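Local structure of aminoglycoside N(3)-acetyltransferase (Streptomyces griseus, 7LAP) at residues M43-L48 with G175-L180; L75-G80 with R120-L125; G20-D25 with S49-V54; A182-M187 with V247-M252. The protein probably transfers an acetyl group to the 3-amino group of aminoglycoside antibiotics, which would give resistance to them. One frame throughout, in Å; residues are numbered along the deposited sequence.

Contact 1: residues M43-L48 with G175-L180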
loop_
_atom_site.group_PDB
_atom_site.type_symbol
_atom_site.label_atom_id
_atom_site.label_comp_id
_atom_site.label_asym_id
_atom_site.label_seq_id
_atom_site.Cartn_x
_atom_site.Cartn_y
_atom_site.Cartn_z
ATOM N N MET B 43 18.544 7.801 5.762
ATOM C CA MET B 43 17.189 7.474 6.185
ATOM C C MET B 43 16.253 8.614 5.770
ATOM O O MET B 43 16.547 9.782 6.018
ATOM C CB MET B 43 17.172 7.291 7.700
ATOM C CG MET B 43 15.820 6.990 8.265
ATOM S SD MET B 43 15.993 6.564 10.010
ATOM C CE MET B 43 14.420 5.710 10.213
ATOM N N PHE B 44 15.133 8.294 5.130
ATOM C CA PHE B 44 14.340 9.374 4.576
ATOM C C PHE B 44 12.864 9.184 4.897
ATOM O O PHE B 44 12.359 8.058 4.943
ATOM C CB PHE B 44 14.612 9.542 3.071
ATOM C CG PHE B 44 14.087 8.433 2.195
ATOM C CD1 PHE B 44 14.727 7.212 2.115
ATOM C CD2 PHE B 44 12.962 8.651 1.412
ATOM C CE1 PHE B 44 14.223 6.206 1.281
ATOM C CE2 PHE B 44 12.459 7.669 0.583
ATOM C CZ PHE B 44 13.082 6.434 0.529
ATOM N N HIS B 45 12.221 10.315 5.206
ATOM C CA HIS B 45 10.805 10.464 5.498
ATOM C C HIS B 45 10.194 11.350 4.421
ATOM O O HIS B 45 10.748 12.414 4.108
ATOM C CB HIS B 45 10.630 11.127 6.870
ATOM C CG HIS B 45 11.247 10.332 7.980
ATOM N ND1 HIS B 45 12.564 10.488 8.379
ATOM C CD2 HIS B 45 10.738 9.330 8.739
ATOM C CE1 HIS B 45 12.828 9.630 9.355
ATOM N NE2 HIS B 45 11.740 8.916 9.587
ATOM N N THR B 46 9.058 10.933 3.871
ATOM C CA THR B 46 8.555 11.507 2.629
ATOM C C THR B 46 7.093 11.896 2.775
ATOM O O THR B 46 6.274 11.109 3.272
ATOM C CB THR B 46 8.694 10.533 1.460
ATOM O OG1 THR B 46 10.014 10.004 1.439
ATOM C CG2 THR B 46 8.399 11.277 0.103
ATOM N N ARG B 47 6.755 13.087 2.293
ATOM C CA ARG B 47 5.359 13.443 2.047
ATOM C C ARG B 47 5.266 13.628 0.534
ATOM O O ARG B 47 5.597 14.683 -0.014
ATOM C CB ARG B 47 4.958 14.673 2.861
ATOM C CG ARG B 47 3.518 15.083 2.696
ATOM C CD ARG B 47 3.051 15.930 3.890
ATOM N NE ARG B 47 2.922 15.086 5.070
ATOM C CZ ARG B 47 2.654 15.548 6.284
ATOM N NH1 ARG B 47 2.498 16.849 6.469
ATOM N NH2 ARG B 47 2.559 14.712 7.301
ATOM N N LEU B 48 4.849 12.561 -0.148
ATOM C CA LEU B 48 5.017 12.488 -1.590
ATOM C C LEU B 48 4.283 13.616 -2.317
ATOM O O LEU B 48 4.826 14.201 -3.253
ATOM C CB LEU B 48 4.546 11.118 -2.092
ATOM C CG LEU B 48 4.536 10.859 -3.602
ATOM C CD1 LEU B 48 5.967 10.952 -4.215
ATOM C CD2 LEU B 48 3.944 9.455 -3.878
ATOM N N GLY B 175 25.734 8.166 8.783
ATOM C CA GLY B 175 24.589 8.283 7.917
ATOM C C GLY B 175 23.898 9.631 8.057
ATOM O O GLY B 175 24.286 10.506 8.828
ATOM N N ARG B 176 22.857 9.807 7.245
ATOM C CA ARG B 176 22.127 11.067 7.166
ATOM C C ARG B 176 20.640 10.806 7.332
ATOM O O ARG B 176 20.176 9.662 7.214
ATOM C CB ARG B 176 22.429 11.763 5.834
ATOM C CG ARG B 176 23.931 11.607 5.609
ATOM C CD ARG B 176 24.478 12.413 4.569
ATOM N NE ARG B 176 24.465 13.801 4.950
ATOM C CZ ARG B 176 24.843 14.755 4.111
ATOM N NH1 ARG B 176 25.239 14.407 2.884
ATOM N NH2 ARG B 176 24.809 16.027 4.478
ATOM N N VAL B 177 19.911 11.879 7.640
ATOM C CA VAL B 177 18.449 11.867 7.689
ATOM C C VAL B 177 17.934 12.922 6.720
ATOM O O VAL B 177 18.352 14.086 6.775
ATOM C CB VAL B 177 17.920 12.114 9.117
ATOM C CG1 VAL B 177 16.401 12.105 9.125
ATOM C CG2 VAL B 177 18.448 11.014 10.046
ATOM N N LEU B 178 17.040 12.508 5.826
ATOM C CA LEU B 178 16.400 13.401 4.865
ATOM C C LEU B 178 14.903 13.499 5.176
ATOM O O LEU B 178 14.203 12.480 5.211
ATOM C CB LEU B 178 16.646 12.874 3.450
ATOM C CG LEU B 178 15.854 13.596 2.356
ATOM C CD1 LEU B 178 16.382 15.003 2.172
ATOM C CD2 LEU B 178 15.954 12.785 1.059
ATOM N N LEU B 179 14.419 14.720 5.447
ATOM C CA LEU B 179 12.983 14.984 5.454
ATOM C C LEU B 179 12.620 15.515 4.084
ATOM O O LEU B 179 13.040 16.612 3.708
ATOM C CB LEU B 179 12.606 15.989 6.536
ATOM C CG LEU B 179 13.145 15.612 7.914
ATOM C CD1 LEU B 179 12.713 16.724 8.930
ATOM C CD2 LEU B 179 12.728 14.202 8.350
ATOM N N LEU B 180 11.826 14.751 3.343
ATOM C CA LEU B 180 11.497 15.056 1.954
ATOM C C LEU B 180 10.023 15.487 1.910
ATOM O O LEU B 180 9.106 14.699 1.656
ATOM C CB LEU B 180 11.842 13.822 1.100
ATOM C CG LEU B 180 11.641 13.852 -0.420
ATOM C CD1 LEU B 180 12.226 15.062 -1.025
ATOM C CD2 LEU B 180 12.151 12.590 -1.133
#
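His45 O receives Leu180 N at 2.7 Å, with an N-H...O angle of 168°. This is one of five backbone hydrogen bonds between 43-47 and 176-180. The others run from Met43 N to Arg176 O, Leu178 N to Met43 O, His45 N to Leu178 O and, past the strand end, Arg47 N to Leu180 O (2.9 Å). Leu178 O also meets Phe44 CA in a CA-H...O contact of 3.2 Å. The short axes lie 4.6 Å apart and 11° from parallel, which identifies two adjacent parallel strands at the middle of the mixed sheet of the enzyme; strand 74-78 flanks the pair beyond 41-46 and strand 266-272 beyond 176-180.

On one face Phe44 CB touches Leu178 CB at 3.9 Å. The Phe44 ring is carried off toward Val77 and helix 58-69, CG standing between backbone N and carbonyl carbon (chi1 70°). Thr46 CG2 lies beside Leu180 CD2, 4.2 Å away.

On the other face His45 and Leu179 point the same way, side by side. Leu179 CD2 approaches His45 ND1 obliquely at 3.7 Å, while Val177 CG1 sits at the ring edge. The buried ND1 has no polar partner in the model; NE2 bonds weakly to Thr188 OG1.

Contact 2: residues L75-G80 with R120-L125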
loop_
_atom_site.group_PDB
_atom_site.type_symbol
_atom_site.label_atom_id
_atom_site.label_comp_id
_atom_site.label_asym_id
_atom_site.label_seq_id
_atom_site.Cartn_x
_atom_site.Cartn_y
_atom_site.Cartn_z
ATOM N N LEU B 75 19.779 3.360 1.231
ATOM C CA LEU B 75 18.569 4.074 1.634
ATOM C C LEU B 75 17.915 3.329 2.784
ATOM O O LEU B 75 17.916 2.103 2.806
ATOM C CB LEU B 75 17.545 4.179 0.485
ATOM C CG LEU B 75 18.064 4.598 -0.886
ATOM C CD1 LEU B 75 16.888 4.701 -1.872
ATOM C CD2 LEU B 75 18.821 5.922 -0.762
ATOM N N LEU B 76 17.325 4.046 3.721
ATOM C CA LEU B 76 16.628 3.496 4.865
ATOM C C LEU B 76 15.286 4.162 5.121
ATOM O O LEU B 76 15.165 5.338 4.935
ATOM C CB LEU B 76 17.424 3.766 6.117
ATOM C CG LEU B 76 18.289 2.753 6.804
ATOM C CD1 LEU B 76 19.634 2.895 6.146
ATOM C CD2 LEU B 76 18.419 3.046 8.272
ATOM N N VAL B 77 14.302 3.416 5.587
ATOM C CA VAL B 77 13.005 3.991 5.932
ATOM C C VAL B 77 12.513 3.351 7.218
ATOM O O VAL B 77 13.001 2.304 7.639
ATOM C CB VAL B 77 11.929 3.785 4.843
ATOM C CG1 VAL B 77 12.312 4.535 3.515
ATOM C CG2 VAL B 77 11.738 2.315 4.606
ATOM N N THR B 78 11.521 3.975 7.833
ATOM C CA THR B 78 10.874 3.374 8.981
ATOM C C THR B 78 9.573 2.760 8.483
ATOM O O THR B 78 8.832 3.411 7.742
ATOM C CB THR B 78 10.669 4.394 10.103
ATOM O OG1 THR B 78 9.921 3.790 11.152
ATOM C CG2 THR B 78 9.863 5.626 9.645
ATOM N N CYS B 79 9.352 1.473 8.790
ATOM C CA CYS B 79 8.157 0.724 8.354
ATOM C C CYS B 79 7.138 0.489 9.467
ATOM O O CYS B 79 5.956 0.875 9.353
ATOM C CB CYS B 79 8.579 -0.654 7.785
ATOM S SG CYS B 79 9.409 -0.549 6.232
ATOM N N GLY B 80 7.533 -0.182 10.546
ATOM C CA GLY B 80 6.531 -0.641 11.510
ATOM C C GLY B 80 5.612 -1.683 10.885
ATOM O O GLY B 80 5.882 -2.238 9.833
ATOM N N ARG B 120 3.260 6.052 1.276
ATOM C CA ARG B 120 3.679 5.109 0.309
ATOM C C ARG B 120 5.150 4.820 0.183
ATOM O O ARG B 120 5.491 3.798 -0.313
ATOM C CB ARG B 120 3.128 5.488 -1.050
ATOM C CG ARG B 120 1.654 5.284 -1.237
ATOM C CD ARG B 120 1.173 6.097 -2.418
ATOM N NE ARG B 120 1.376 5.349 -3.620
ATOM C CZ ARG B 120 1.504 5.842 -4.829
ATOM N NH1 ARG B 120 1.420 7.119 -5.055
ATOM N NH2 ARG B 120 1.698 5.016 -5.813
ATOM N N LEU B 121 6.018 5.703 0.604
ATOM C CA LEU B 121 7.426 5.438 0.254
ATOM C C LEU B 121 8.037 4.259 1.025
ATOM O O LEU B 121 8.754 3.447 0.418
ATOM C CB LEU B 121 8.308 6.686 0.428
ATOM C CG LEU B 121 8.712 7.376 -0.876
ATOM C CD1 LEU B 121 9.535 6.426 -1.775
ATOM C CD2 LEU B 121 7.433 7.911 -1.607
ATOM N N PRO B 122 7.835 4.135 2.351
ATOM C CA PRO B 122 8.418 2.957 3.047
ATOM C C PRO B 122 7.866 1.648 2.532
ATOM O O PRO B 122 8.594 0.661 2.434
ATOM C CB PRO B 122 8.040 3.191 4.520
ATOM C CG PRO B 122 7.973 4.718 4.621
ATOM C CD PRO B 122 7.320 5.130 3.307
ATOM N N GLU B 123 6.585 1.617 2.170
ATOM C CA GLU B 123 6.023 0.383 1.649
ATOM C C GLU B 123 6.560 0.082 0.249
ATOM O O GLU B 123 6.735 -1.087 -0.103
ATOM C CB GLU B 123 4.493 0.469 1.673
ATOM C CG GLU B 123 3.796 -0.719 1.111
ATOM C CD GLU B 123 3.642 -1.889 2.118
ATOM O OE1 GLU B 123 4.314 -1.884 3.187
ATOM O OE2 GLU B 123 2.877 -2.831 1.791
ATOM N N ALA B 124 6.865 1.108 -0.547
ATOM C CA ALA B 124 7.511 0.862 -1.841
ATOM C C ALA B 124 8.966 0.418 -1.665
ATOM O O ALA B 124 9.430 -0.505 -2.352
ATOM C CB ALA B 124 7.435 2.118 -2.742
ATOM N N LEU B 125 9.704 1.061 -0.758
ATOM C CA LEU B 125 11.111 0.699 -0.551
ATOM C C LEU B 125 11.249 -0.758 -0.095
ATOM O O LEU B 125 12.058 -1.527 -0.648
ATOM C CB LEU B 125 11.744 1.656 0.471
ATOM C CG LEU B 125 13.260 1.765 0.705
ATOM C CD1 LEU B 125 13.810 0.559 1.435
ATOM C CD2 LEU B 125 14.037 2.042 -0.598
#
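Leu75 begins the contact, where its CD1 meets Leu125 CD2 at 4.1 Å and the two leucines cross obliquely. Leu65 and Leu66 of helix 58-69 also touch Leu75, so this end of the interface merges with the packing of a second helix on the same face of the sheet.

Val77, two residues on, again directs its CB at helix 120-125 and divides its branches between two helix residues one turn apart. CG2, set between the backbone N and carbonyl carbon (chi1 of CG1 being -64°), lies against Pro122, 3.7 Å from its CA and 3.8 Å from its CB. CG1 reaches Leu125 CG at 4.1 Å. The nearest CA pair is also Val77 with Pro122, 5.5 Å apart.

Thr78 takes part through its backbone: its O stands 3.3 Å from Pro122 CB, while its own CB points away from the helix. Cys79, just beyond the strand, brings SG to 4.3 Å from Pro122 CB.

The axes of 75-78 and 120-125 approach to 8.0 Å at a signed crossing angle of -124°, a helix laid across one face of a sheet and meeting strand 75-78 through Pro122 and Leu125, residues i and i+3. At the far side of the helix, Arg120 forms salt bridges with Asp83 and Glu113 of the second subunit.

No hydrogen bond joins the two segments; the contact is mainly apolar, with Thr78 O the polar atom that meets the proline ring, and burial is probably its main source of stability.

Contact 3: residues G20-D25 with S49-V54. With FMT (formic acid), chain M.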
loop_
_atom_site.group_PDB
_atom_site.type_symbol
_atom_site.label_atom_id
_atom_site.label_comp_id
_atom_site.label_asym_id
_atom_site.label_seq_id
_atom_site.Cartn_x
_atom_site.Cartn_y
_atom_site.Cartn_z
ATOM N N GLY B 20 4.126 21.325 -13.305
ATOM C CA GLY B 20 4.335 20.294 -14.278
ATOM C C GLY B 20 4.937 19.079 -13.621
ATOM O O GLY B 20 5.292 19.107 -12.433
ATOM N N PRO B 21 5.068 17.997 -14.395
ATOM C CA PRO B 21 5.626 16.743 -13.862
ATOM C C PRO B 21 7.010 16.919 -13.252
ATOM O O PRO B 21 7.848 17.682 -13.742
ATOM C CB PRO B 21 5.701 15.824 -15.095
ATOM C CG PRO B 21 4.768 16.465 -16.131
ATOM C CD PRO B 21 4.831 17.944 -15.847
ATOM N N VAL B 22 7.252 16.175 -12.189
ATOM C CA VAL B 22 8.552 16.129 -11.530
ATOM C C VAL B 22 9.188 14.799 -11.908
ATOM O O VAL B 22 8.595 13.740 -11.669
ATOM C CB VAL B 22 8.412 16.268 -10.006
ATOM C CG1 VAL B 22 9.738 16.124 -9.360
ATOM C CG2 VAL B 22 7.758 17.661 -9.627
ATOM N N THR B 23 10.359 14.844 -12.537
ATOM C CA THR B 23 10.949 13.620 -13.062
ATOM C C THR B 23 12.085 13.104 -12.181
ATOM O O THR B 23 12.618 13.804 -11.321
ATOM C CB THR B 23 11.487 13.863 -14.453
ATOM O OG1 THR B 23 12.604 14.766 -14.336
ATOM C CG2 THR B 23 10.388 14.447 -15.327
ATOM N N ARG B 24 12.491 11.869 -12.472
ATOM C CA ARG B 24 13.599 11.235 -11.766
ATOM C C ARG B 24 14.867 12.103 -11.806
ATOM O O ARG B 24 15.490 12.360 -10.779
ATOM C CB ARG B 24 13.849 9.865 -12.398
ATOM C CG ARG B 24 15.054 9.112 -11.855
ATOM C CD ARG B 24 15.230 7.807 -12.646
ATOM N NE ARG B 24 16.430 7.078 -12.259
ATOM C CZ ARG B 24 16.692 5.842 -12.674
ATOM N NH1 ARG B 24 15.832 5.243 -13.493
ATOM N NH2 ARG B 24 17.805 5.220 -12.285
ATOM N N ASP B 25 15.270 12.555 -12.983
ATOM C CA ASP B 25 16.517 13.315 -13.050
ATOM C C ASP B 25 16.419 14.672 -12.351
ATOM O O ASP B 25 17.425 15.193 -11.852
ATOM C CB ASP B 25 16.955 13.526 -14.490
ATOM C CG ASP B 25 18.249 14.292 -14.557
ATOM O OD1 ASP B 25 19.284 13.719 -14.141
ATOM O OD2 ASP B 25 18.233 15.473 -14.973
ATOM N N SER B 49 3.049 13.931 -1.923
ATOM C CA SER B 49 2.317 14.981 -2.635
ATOM C C SER B 49 2.961 16.356 -2.478
ATOM O O SER B 49 2.716 17.244 -3.300
ATOM C CB SER B 49 0.868 15.042 -2.140
ATOM O OG SER B 49 0.236 13.816 -2.428
ATOM N N ALA B 50 3.735 16.572 -1.411
ATOM C CA ALA B 50 4.413 17.857 -1.233
ATOM C C ALA B 50 5.404 18.111 -2.360
ATOM O O ALA B 50 5.657 19.265 -2.712
ATOM C CB ALA B 50 5.158 17.888 0.113
ATOM N N ILE B 51 5.985 17.048 -2.922
ATOM C CA ILE B 51 6.906 17.205 -4.049
ATOM C C ILE B 51 6.176 17.763 -5.266
ATOM O O ILE B 51 6.734 18.559 -6.026
ATOM C CB ILE B 51 7.587 15.858 -4.370
ATOM C CG1 ILE B 51 8.346 15.344 -3.150
ATOM C CG2 ILE B 51 8.546 15.980 -5.564
ATOM C CD1 ILE B 51 8.953 13.880 -3.321
ATOM N N GLY B 52 4.918 17.368 -5.460
ATOM C CA GLY B 52 4.159 17.725 -6.639
ATOM C C GLY B 52 3.722 16.473 -7.375
ATOM O O GLY B 52 3.641 15.387 -6.781
ATOM N N TYR B 53 3.519 16.620 -8.684
ATOM C CA TYR B 53 3.119 15.464 -9.499
ATOM C C TYR B 53 4.384 14.713 -9.889
ATOM O O TYR B 53 5.155 15.167 -10.742
ATOM C CB TYR B 53 2.312 15.897 -10.732
ATOM C CG TYR B 53 1.979 14.664 -11.550
ATOM C CD1 TYR B 53 0.916 13.834 -11.210
ATOM C CD2 TYR B 53 2.787 14.286 -12.620
ATOM C CE1 TYR B 53 0.652 12.649 -11.951
ATOM C CE2 TYR B 53 2.541 13.121 -13.341
ATOM C CZ TYR B 53 1.481 12.303 -13.015
ATOM O OH TYR B 53 1.296 11.131 -13.773
ATOM N N VAL B 54 4.642 13.570 -9.252
ATOM C CA VAL B 54 5.872 12.836 -9.505
ATOM C C VAL B 54 5.580 11.773 -10.561
ATOM O O VAL B 54 4.765 10.872 -10.339
ATOM C CB VAL B 54 6.446 12.212 -8.226
ATOM C CG1 VAL B 54 7.656 11.294 -8.593
ATOM C CG2 VAL B 54 6.910 13.296 -7.260
HETATM C C FMT M . 16.966 2.192 -13.368
HETATM O O1 FMT M . 16.890 2.595 -14.529
HETATM O O2 FMT M . 18.016 1.848 -12.817
#
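Val22 N donates to Tyr53 O at 2.7 Å, with an N-H...O angle of 158°, in the one hydrogen bond between 20-25 and 49-54. Two CA-H...O contacts accompany it: Pro21 CA to the same Tyr53 O, and Val54 CA to Val22 O at 3.6 Å. The backbones form a single bridge at Val22 and Val54, whose CA atoms are 4.7 Å apart; Val22 is also backbone hydrogen-bonded to Ser55, just past the segment.

The bridge joins two loops: 20-23 leads into helix 24-34, with Thr23 at its N-cap position, while 52-54 leaves the weakly bonded helix 48-51 through Gly52. Gly52 has a positive phi of 121°, and with the accompanying psi a side chain would be forced against the preceding carbonyl O.

Apolar contacts lie around this bridge. Val22 points toward 49-54, and its CG1, anti to the backbone N (chi1 176°), touches Ile51 CG2 at 4.0 Å; the two side chains cross at about a right angle. Val22 CG2 rests 3.8 Å from Ile51 O. Pro21 meets the Tyr53 ring at its rim, CA near the ring plane and CB 4.1 Å from CD2. On the second subunit, Trp96 packs against Pro21 and Pro86 against Tyr53.

Charged groups lie apart from the bridge. Arg24, extended from CG to NE, donates through NH1 to O1 of a formic acid at 3.0 Å. The formic acid, probably from the crystallisation liquor, sits at the guanidinium edge, and Arg24 NE forms a salt bridge with Asp67.

Contact 4: residues A182-M187 with V247-M252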
loop_
_atom_site.group_PDB
_atom_site.type_symbol
_atom_site.label_atom_id
_atom_site.label_comp_id
_atom_site.label_asym_id
_atom_site.label_seq_id
_atom_site.Cartn_x
_atom_site.Cartn_y
_atom_site.Cartn_z
ATOM N N ALA B 182 8.430 15.924 4.432
ATOM C CA ALA B 182 7.883 15.488 5.708
ATOM C C ALA B 182 8.148 16.548 6.773
ATOM O O ALA B 182 9.207 17.197 6.766
ATOM C CB ALA B 182 8.524 14.158 6.150
ATOM N N PRO B 183 7.247 16.707 7.733
ATOM C CA PRO B 183 7.441 17.743 8.744
ATOM C C PRO B 183 8.479 17.336 9.783
ATOM O O PRO B 183 8.882 16.172 9.903
ATOM C CB PRO B 183 6.046 17.919 9.362
ATOM C CG PRO B 183 5.330 16.666 9.057
ATOM C CD PRO B 183 5.881 16.156 7.745
ATOM N N ARG B 184 8.947 18.350 10.520
ATOM C CA ARG B 184 10.055 18.152 11.448
ATOM C C ARG B 184 9.753 17.070 12.483
ATOM O O ARG B 184 10.672 16.380 12.941
ATOM C CB ARG B 184 10.401 19.489 12.110
ATOM C CG ARG B 184 11.125 20.433 11.156
ATOM C CD ARG B 184 11.200 21.847 11.681
ATOM N NE ARG B 184 9.863 22.332 11.986
ATOM C CZ ARG B 184 9.580 23.250 12.904
ATOM N NH1 ARG B 184 10.548 23.812 13.619
ATOM N NH2 ARG B 184 8.321 23.603 13.095
ATOM N N ASP B 185 8.483 16.859 12.829
ATOM C CA ASP B 185 8.198 15.892 13.886
ATOM C C ASP B 185 8.331 14.441 13.440
ATOM O O ASP B 185 8.246 13.548 14.293
ATOM C CB ASP B 185 6.797 16.113 14.457
ATOM C CG ASP B 185 5.776 16.393 13.385
ATOM O OD1 ASP B 185 5.226 15.420 12.826
ATOM O OD2 ASP B 185 5.554 17.589 13.071
ATOM N N THR B 186 8.546 14.173 12.153
ATOM C CA THR B 186 8.637 12.798 11.682
ATOM C C THR B 186 10.028 12.202 11.841
ATOM O O THR B 186 10.242 11.051 11.444
ATOM C CB THR B 186 8.201 12.691 10.200
ATOM O OG1 THR B 186 9.148 13.352 9.361
ATOM C CG2 THR B 186 6.865 13.338 9.998
ATOM N N MET B 187 10.983 12.928 12.416
ATOM C CA MET B 187 12.340 12.399 12.496
ATOM C C MET B 187 12.453 11.264 13.530
ATOM O O MET B 187 12.691 11.508 14.717
ATOM C CB MET B 187 13.342 13.509 12.823
ATOM C CG MET B 187 14.772 13.053 12.602
ATOM S SD MET B 187 16.006 14.157 13.299
ATOM C CE MET B 187 15.906 15.451 12.054
ATOM N N VAL B 247 10.054 20.744 18.031
ATOM C CA VAL B 247 10.819 21.767 18.742
ATOM C C VAL B 247 12.310 21.436 18.726
ATOM O O VAL B 247 13.146 22.306 18.459
ATOM C CB VAL B 247 10.278 21.932 20.174
ATOM C CG1 VAL B 247 11.122 22.942 20.961
ATOM C CG2 VAL B 247 8.826 22.330 20.136
ATOM N N ILE B 248 12.665 20.173 18.974
ATOM C CA ILE B 248 14.074 19.771 18.967
ATOM C C ILE B 248 14.704 20.025 17.594
ATOM O O ILE B 248 15.797 20.598 17.487
ATOM C CB ILE B 248 14.207 18.293 19.391
ATOM C CG1 ILE B 248 13.611 18.057 20.780
ATOM C CG2 ILE B 248 15.666 17.843 19.379
ATOM C CD1 ILE B 248 13.787 16.626 21.269
ATOM N N VAL B 249 14.030 19.593 16.521
ATOM C CA VAL B 249 14.586 19.764 15.179
ATOM C C VAL B 249 14.674 21.239 14.814
ATOM O O VAL B 249 15.629 21.673 14.145
ATOM C CB VAL B 249 13.764 18.971 14.142
ATOM C CG1 VAL B 249 14.231 19.296 12.722
ATOM C CG2 VAL B 249 13.890 17.476 14.403
ATOM N N GLY B 250 13.687 22.032 15.239
ATOM C CA GLY B 250 13.766 23.463 15.005
ATOM C C GLY B 250 14.971 24.097 15.678
ATOM O O GLY B 250 15.665 24.932 15.083
ATOM N N SER B 251 15.245 23.705 16.928
ATOM C CA SER B 251 16.440 24.197 17.613
ATOM C C SER B 251 17.700 23.662 16.958
ATOM O O SER B 251 18.710 24.368 16.856
ATOM C CB SER B 251 16.434 23.787 19.086
ATOM O OG SER B 251 15.196 24.080 19.689
ATOM N N MET B 252 17.667 22.394 16.558
ATOM C CA MET B 252 18.766 21.809 15.805
ATOM C C MET B 252 19.111 22.672 14.600
ATOM O O MET B 252 20.268 23.069 14.403
ATOM C CB MET B 252 18.359 20.404 15.364
ATOM C CG MET B 252 19.441 19.566 14.781
ATOM S SD MET B 252 18.754 17.959 14.307
ATOM C CE MET B 252 18.157 17.279 15.868
#
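Arg184 and Val249 bring the backbones nearest, with CA atoms 6.1 Å apart, where a loop containing the 3-10 segment 184-186 faces the helix 247-252; no hydrogen bond crosses between them.

Val249 is the residue both loop side chains use, one on each methyl. Its CG1, anti to the backbone N (chi1 173°), lies against the aliphatic part of Arg184, 3.7 Å from CG and 3.9 Å from CB. Its CG2 meets Met187 CE at 3.7 Å, and also Arg184 O.

Beyond this apolar stem the Arg184 chain bends at chi3 (-55°), and NH1 comes to 3.5 Å from Gly250 CA, which lies at the guanidinium edge, near its plane. A CB on Gly250 would lie too close to NH1, consistent with glycine leaving room for the guanidinium. Met187 also bends at its last torsion, and CE approaches Met252 SD, one turn after Val249, at 4.4 Å. Phe271 of strand 266-272 touches Met187, Val249 and Met252 alike, closing this end of the cluster against the sheet.

Each segment is braced internally. Pro183 O accepts from both Thr186 N and Thr186 OG1, the hydroxyl at 2.9 Å and in the carbonyl plane. Val247 O is gripped by Ser251 N and Ser251 OG from opposite faces of its plane.

The whole is a short loop-to-helix packing: the connection from strand 176-180 to helix 189-196 is seated on helix 244-254, over the face of the central sheet that carries Phe271.

Contacts 1 and 2 form the core, each centred about 8 Å from the centre of the chain and sharing a sheet: strands 41-46 and 74-78 are neighbours, joined by a probable hydrogen bond from Phe44 N to Leu76 O. Contact 1 relies on backbone hydrogen bonds, contact 2 mainly on apolar side chains, with no hydrogen bond. Contact 4, about 13 Å from the centre, is likewise without cross-segment hydrogen bonds but adds an arginine; it adjoins contact 1 where Ala182 and Thr186 touch His45. Contact 3 lies about 22 Å out, yet most of its touching residues are buried, and it meets contact 1 through Ile51 and Leu180. Contacts 2 and 3 both reach the second subunit; the segments of contacts 1 and 4 do not.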